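Side-chain contacts in thermostable carboxypeptidase 1 (PDB 1KA2), which releases amino acids one at a time from the C-terminus of peptides with broad specificity, as a homodimeric, cobalt-dependent metallocarboxypeptidase: residues E147-E152 / Y156-D161; I86-D91 / Y163-R168. All blocks are in the same frame, centred on the assembly; numbering follows the deposited sequence.

Interaction 1 (E147-E152 / Y156-D161)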
loop_
_atom_site.group_PDB
_atom_site.type_symbol
_atom_site.label_atom_id
_atom_site.label_comp_id
_atom_site.label_asym_id
_atom_site.label_seq_id
_atom_site.Cartn_x
_atom_site.Cartn_y
_atom_site.Cartn_z
ATOM N N GLU A 147 9.840 -33.077 12.805
ATOM C CA GLU A 147 10.032 -33.524 14.185
ATOM C C GLU A 147 9.564 -32.461 15.184
ATOM O O GLU A 147 9.022 -32.791 16.233
ATOM C CB GLU A 147 11.508 -33.874 14.444
ATOM C CG GLU A 147 12.046 -34.990 13.547
ATOM C CD GLU A 147 11.267 -36.281 13.704
ATOM O OE1 GLU A 147 11.246 -37.085 12.752
ATOM O OE2 GLU A 147 10.680 -36.495 14.783
ATOM N N TYR A 148 9.771 -31.186 14.860
ATOM C CA TYR A 148 9.340 -30.109 15.750
ATOM C C TYR A 148 7.818 -30.038 15.798
ATOM O O TYR A 148 7.233 -29.800 16.855
ATOM C CB TYR A 148 9.905 -28.764 15.284
ATOM C CG TYR A 148 11.354 -28.536 15.657
ATOM C CD1 TYR A 148 12.275 -28.087 14.706
ATOM C CD2 TYR A 148 11.799 -28.736 16.967
ATOM C CE1 TYR A 148 13.610 -27.840 15.050
ATOM C CE2 TYR A 148 13.131 -28.493 17.322
ATOM C CZ TYR A 148 14.029 -28.045 16.358
ATOM O OH TYR A 148 15.340 -27.802 16.693
ATOM N N LEU A 149 7.187 -30.253 14.646
ATOM C CA LEU A 149 5.731 -30.219 14.541
ATOM C C LEU A 149 5.078 -31.438 15.191
ATOM O O LEU A 149 4.083 -31.307 15.904
ATOM C CB LEU A 149 5.305 -30.152 13.070
ATOM C CG LEU A 149 5.235 -28.826 12.294
ATOM C CD1 LEU A 149 5.779 -27.672 13.107
ATOM C CD2 LEU A 149 6.009 -28.984 10.995
ATOM N N GLY A 150 5.639 -32.619 14.934
ATOM C CA GLY A 150 5.088 -33.843 15.486
ATOM C C GLY A 150 4.228 -34.518 14.436
ATOM O O GLY A 150 3.689 -33.841 13.563
ATOM N N TYR A 151 4.091 -35.839 14.512
ATOM C CA TYR A 151 3.295 -36.585 13.534
ATOM C C TYR A 151 3.049 -38.019 13.990
ATOM O O TYR A 151 3.890 -38.617 14.659
ATOM C CB TYR A 151 4.030 -36.596 12.197
ATOM C CG TYR A 151 5.457 -37.084 12.319
ATOM C CD1 TYR A 151 5.760 -38.447 12.249
ATOM C CD2 TYR A 151 6.504 -36.186 12.546
ATOM C CE1 TYR A 151 7.074 -38.904 12.404
ATOM C CE2 TYR A 151 7.818 -36.630 12.703
ATOM C CZ TYR A 151 8.095 -37.991 12.632
ATOM O OH TYR A 151 9.387 -38.446 12.799
ATOM N N GLU A 152 1.905 -38.582 13.618
ATOM C CA GLU A 152 1.595 -39.954 14.011
ATOM C C GLU A 152 2.278 -40.991 13.124
ATOM O O GLU A 152 3.179 -41.702 13.566
ATOM C CB GLU A 152 0.072 -40.181 14.021
ATOM C CG GLU A 152 -0.543 -40.640 12.700
ATOM C CD GLU A 152 -1.780 -39.855 12.300
ATOM O OE1 GLU A 152 -2.223 -38.976 13.076
ATOM O OE2 GLU A 152 -2.312 -40.122 11.196
ATOM N N TYR A 156 6.294 -36.787 6.863
ATOM C CA TYR A 156 5.722 -35.998 5.785
ATOM C C TYR A 156 4.294 -35.552 6.088
ATOM O O TYR A 156 3.776 -34.650 5.430
ATOM C CB TYR A 156 5.762 -36.777 4.473
ATOM C CG TYR A 156 5.433 -35.937 3.258
ATOM C CD1 TYR A 156 4.327 -36.233 2.462
ATOM C CD2 TYR A 156 6.225 -34.835 2.911
ATOM C CE1 TYR A 156 4.011 -35.455 1.346
ATOM C CE2 TYR A 156 5.916 -34.048 1.797
ATOM C CZ TYR A 156 4.808 -34.367 1.020
ATOM O OH TYR A 156 4.506 -33.611 -0.085
ATOM N N ASP A 157 3.662 -36.175 7.079
ATOM C CA ASP A 157 2.304 -35.793 7.457
ATOM C C ASP A 157 2.352 -34.419 8.102
ATOM O O ASP A 157 1.428 -33.625 7.952
ATOM C CB ASP A 157 1.695 -36.766 8.474
ATOM C CG ASP A 157 1.503 -38.158 7.921
ATOM O OD1 ASP A 157 1.000 -38.301 6.791
ATOM O OD2 ASP A 157 1.845 -39.116 8.633
ATOM N N ALA A 158 3.431 -34.162 8.837
ATOM C CA ALA A 158 3.630 -32.898 9.538
ATOM C C ALA A 158 3.808 -31.715 8.589
ATOM O O ALA A 158 3.357 -30.615 8.882
ATOM C CB ALA A 158 4.837 -33.007 10.477
ATOM N N LEU A 159 4.468 -31.934 7.458
ATOM C CA LEU A 159 4.672 -30.854 6.491
ATOM C C LEU A 159 3.369 -30.596 5.739
ATOM O O LEU A 159 2.974 -29.450 5.497
ATOM C CB LEU A 159 5.796 -31.231 5.519
ATOM C CG LEU A 159 7.128 -31.520 6.223
ATOM C CD1 LEU A 159 8.182 -31.936 5.206
ATOM C CD2 LEU A 159 7.582 -30.281 6.986
ATOM N N LEU A 160 2.698 -31.685 5.392
ATOM C CA LEU A 160 1.434 -31.642 4.676
ATOM C C LEU A 160 0.409 -30.887 5.526
ATOM O O LEU A 160 -0.297 -30.004 5.030
ATOM C CB LEU A 160 0.971 -33.079 4.424
ATOM C CG LEU A 160 0.531 -33.562 3.041
ATOM C CD1 LEU A 160 1.306 -32.859 1.929
ATOM C CD2 LEU A 160 0.728 -35.081 2.986
ATOM N N ASP A 161 0.348 -31.232 6.810
ATOM C CA ASP A 161 -0.586 -30.610 7.752
ATOM C C ASP A 161 -0.267 -29.140 7.956
ATOM O O ASP A 161 -1.120 -28.363 8.400
ATOM C CB ASP A 161 -0.526 -31.296 9.118
ATOM C CG ASP A 161 -1.448 -30.638 10.138
ATOM O OD1 ASP A 161 -2.670 -30.897 10.088
ATOM O OD2 ASP A 161 -0.956 -29.851 10.975
#

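Interaction 2 (I86-D91 / Y163-R168)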
loop_
_atom_site.group_PDB
_atom_site.type_symbol
_atom_site.label_atom_id
_atom_site.label_comp_id
_atom_site.label_asym_id
_atom_site.label_seq_id
_atom_site.Cartn_x
_atom_site.Cartn_y
_atom_site.Cartn_z
ATOM N N ILE A 86 -12.988 -19.752 16.734
ATOM C CA ILE A 86 -11.953 -18.805 17.113
ATOM C C ILE A 86 -10.818 -19.547 17.799
ATOM O O ILE A 86 -9.644 -19.388 17.438
ATOM C CB ILE A 86 -12.505 -17.738 18.082
ATOM C CG1 ILE A 86 -13.624 -16.957 17.403
ATOM C CG2 ILE A 86 -11.401 -16.783 18.502
ATOM C CD1 ILE A 86 -14.295 -15.984 18.314
ATOM N N VAL A 87 -11.182 -20.364 18.784
ATOM C CA VAL A 87 -10.211 -21.136 19.549
ATOM C C VAL A 87 -9.479 -22.185 18.710
ATOM O O VAL A 87 -8.252 -22.266 18.757
ATOM C CB VAL A 87 -10.888 -21.833 20.753
ATOM C CG1 VAL A 87 -9.853 -22.614 21.554
ATOM C CG2 VAL A 87 -11.578 -20.790 21.635
ATOM N N ARG A 88 -10.215 -22.979 17.938
ATOM C CA ARG A 88 -9.566 -24.003 17.123
ATOM C C ARG A 88 -8.486 -23.356 16.267
ATOM O O ARG A 88 -7.332 -23.786 16.270
ATOM C CB ARG A 88 -10.566 -24.715 16.201
ATOM C CG ARG A 88 -10.009 -26.001 15.602
ATOM C CD ARG A 88 -10.837 -26.536 14.432
ATOM N NE ARG A 88 -10.429 -25.982 13.135
ATOM C CZ ARG A 88 -10.895 -24.848 12.614
ATOM N NH1 ARG A 88 -11.797 -24.129 13.270
ATOM N NH2 ARG A 88 -10.467 -24.439 11.427
ATOM N N VAL A 89 -8.874 -22.309 15.547
ATOM C CA VAL A 89 -7.961 -21.591 14.668
ATOM C C VAL A 89 -6.768 -21.008 15.423
ATOM O O VAL A 89 -5.614 -21.221 15.041
ATOM C CB VAL A 89 -8.707 -20.456 13.914
ATOM C CG1 VAL A 89 -7.714 -19.549 13.186
ATOM C CG2 VAL A 89 -9.692 -21.056 12.937
ATOM N N LEU A 90 -7.038 -20.275 16.495
ATOM C CA LEU A 90 -5.958 -19.676 17.261
ATOM C C LEU A 90 -5.098 -20.717 17.965
ATOM O O LEU A 90 -3.895 -20.518 18.130
ATOM C CB LEU A 90 -6.512 -18.655 18.270
ATOM C CG LEU A 90 -7.061 -17.364 17.634
ATOM C CD1 LEU A 90 -7.624 -16.461 18.715
ATOM C CD2 LEU A 90 -5.951 -16.641 16.874
ATOM N N ASP A 91 -5.696 -21.834 18.369
ATOM C CA ASP A 91 -4.908 -22.867 19.043
ATOM C C ASP A 91 -3.901 -23.448 18.050
ATOM O O ASP A 91 -2.740 -23.667 18.390
ATOM C CB ASP A 91 -5.806 -23.979 19.598
ATOM C CG ASP A 91 -5.023 -25.015 20.392
ATOM O OD1 ASP A 91 -5.083 -26.210 20.032
ATOM O OD2 ASP A 91 -4.341 -24.631 21.370
ATOM N N TYR A 163 0.592 -27.092 5.535
ATOM C CA TYR A 163 -0.003 -26.350 4.427
ATOM C C TYR A 163 -1.469 -26.636 4.147
ATOM O O TYR A 163 -2.107 -25.913 3.381
ATOM C CB TYR A 163 0.806 -26.595 3.156
ATOM C CG TYR A 163 2.249 -26.203 3.314
ATOM C CD1 TYR A 163 3.230 -27.161 3.555
ATOM C CD2 TYR A 163 2.629 -24.859 3.282
ATOM C CE1 TYR A 163 4.559 -26.794 3.764
ATOM C CE2 TYR A 163 3.958 -24.479 3.492
ATOM C CZ TYR A 163 4.915 -25.453 3.733
ATOM O OH TYR A 163 6.224 -25.084 3.942
ATOM N N GLU A 164 -1.992 -27.701 4.743
ATOM C CA GLU A 164 -3.391 -28.065 4.565
ATOM C C GLU A 164 -3.857 -28.750 5.854
ATOM O O GLU A 164 -3.695 -29.966 6.038
ATOM C CB GLU A 164 -3.547 -28.993 3.357
ATOM C CG GLU A 164 -4.997 -29.334 2.983
ATOM C CD GLU A 164 -5.779 -28.163 2.387
ATOM O OE1 GLU A 164 -5.143 -27.203 1.907
ATOM O OE2 GLU A 164 -7.033 -28.211 2.375
ATOM N N GLU A 165 -4.418 -27.940 6.748
ATOM C CA GLU A 165 -4.898 -28.403 8.041
ATOM C C GLU A 165 -5.595 -29.756 7.966
ATOM O O GLU A 165 -6.600 -29.916 7.268
ATOM C CB GLU A 165 -5.846 -27.360 8.634
ATOM C CG GLU A 165 -6.212 -27.596 10.092
ATOM C CD GLU A 165 -7.200 -26.567 10.618
ATOM O OE1 GLU A 165 -7.546 -26.649 11.813
ATOM O OE2 GLU A 165 -7.633 -25.681 9.840
ATOM N N GLY A 166 -5.046 -30.738 8.675
ATOM C CA GLY A 166 -5.645 -32.060 8.684
ATOM C C GLY A 166 -5.269 -32.991 7.542
ATOM O O GLY A 166 -5.707 -34.149 7.516
ATOM N N LEU A 167 -4.470 -32.510 6.592
ATOM C CA LEU A 167 -4.064 -33.351 5.470
ATOM C C LEU A 167 -3.023 -34.367 5.963
ATOM O O LEU A 167 -2.153 -34.038 6.777
ATOM C CB LEU A 167 -3.490 -32.489 4.338
ATOM C CG LEU A 167 -3.361 -33.180 2.976
ATOM C CD1 LEU A 167 -4.744 -33.606 2.489
ATOM C CD2 LEU A 167 -2.718 -32.237 1.965
ATOM N N ARG A 168 -3.132 -35.604 5.490
ATOM C CA ARG A 168 -2.207 -36.663 5.897
ATOM C C ARG A 168 -1.598 -37.273 4.652
ATOM O O ARG A 168 -2.148 -37.131 3.566
ATOM C CB ARG A 168 -2.940 -37.765 6.683
ATOM C CG ARG A 168 -3.533 -37.366 8.033
ATOM C CD ARG A 168 -2.457 -37.018 9.043
ATOM N NE ARG A 168 -2.317 -35.576 9.202
ATOM C CZ ARG A 168 -2.806 -34.876 10.222
ATOM N NH1 ARG A 168 -3.469 -35.485 11.194
ATOM N NH2 ARG A 168 -2.646 -33.558 10.260
#

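Interaction 1 (E147-E152 / Y156-D161)
Van der Waals packing round Ala158 makes the contact. Its CB points at the turn that leaves helix 132-149 and is met there by three consecutive residues. The carbonyl oxygen of Gly150 lies against the methyl (O to Ala158 CB, 3.4 Å); the apolar partners are Leu149 CB, 3.9 Å from Ala158 CB, and Tyr151 CB, 4.1 Å from it. Leu149 has CG anti to its carbonyl carbon (chi1 -84°), and its CD2 branch reaches the backbone of the facing helix, 3.8 Å from Ala158 O, with the tip of Leu159 a little farther off. Tyr151 touches mainly through the root of its side chain. CG sits between the backbone N and the carbonyl carbon (chi1 53°), which turns the ring back over its own segment; CD2 still brushes Ala158 CB obliquely.

The buried Asp157 carboxylate is held from outside the contact: it accepts from the backbone N of Thr169 through OD1 and from that of Glu154 through OD2. Asp157 CB is 4.4 Å from Tyr151 CB.

Gly150 leaves the helix with positive phi (99°), and a side chain there would press against the preceding carbonyl oxygen. The arrangement is a short loop joining two consecutive helices, 132-149 and 155-163, with Ala158 packed against the end of the first; its small side chain is consistent with the close approach of the loop.

Interaction 2 (I86-D91 / Y163-R168)
A salt bridge near the surface ties helix 81-99 to the loop between helices 155-163 and 169-192, through one pair of side chains, Arg88 and Glu165. The guanidinium presents its edge to the carboxylate, using NE and NH2. Arg88 NE donates to Glu165 OE1 at 3.2 Å with an N-H...O angle of 148°, on the syn side of the carboxylate but somewhat out of both planes. The second bond, Arg88 NH2 to Glu165 OE2 at 3.5 Å, is straighter but weak. The two planes are nearly parallel, 12° apart, but stepped, giving a long two-pronged bridge.

Both chains leave with CG anti to the backbone N; Glu165 then runs out fully extended, whereas Arg88 bends at chi3 (88°) to turn its NE edge to the acid. Glu165 stands on a type II turn from Glu164 to Leu167, closed by Leu167 N to Glu164 O at 2.7 Å, with Gly166 at positive phi. Beyond the bridge, Arg88 NH1 donates to Ser469 O, and the side chain touches Pro472.

Replacing Arg88 by an alanine removes the guanidinium, and Glu165 would probably be left without its charged mate here and Ser469 O without this donor. The long, tilted bonds imply a link that is probably chiefly electrostatic, joining elements far apart in sequence.

How the interactions relate
Interaction 1 is a mostly buried packing contact between near neighbours in sequence, while interaction 2 is a surface salt bridge joining segments 72 residues apart; the first is nested inside the chain loop that the second closes. Helix 155-163 connects them: it packs in interaction 1, and the loop after it carries the acid of interaction 2. They meet directly at Asp161, whose OD1 takes a salt bridge from Arg168 NH2 and a probable hydrogen bond from Gly166 N, which ties helix 155-163 to the turn that carries Glu165; OD2 pairs with Arg92 of helix 81-99. Both lie away from the metal site: buried van der Waals packing in one, a charge pair between partly exposed residues in the other.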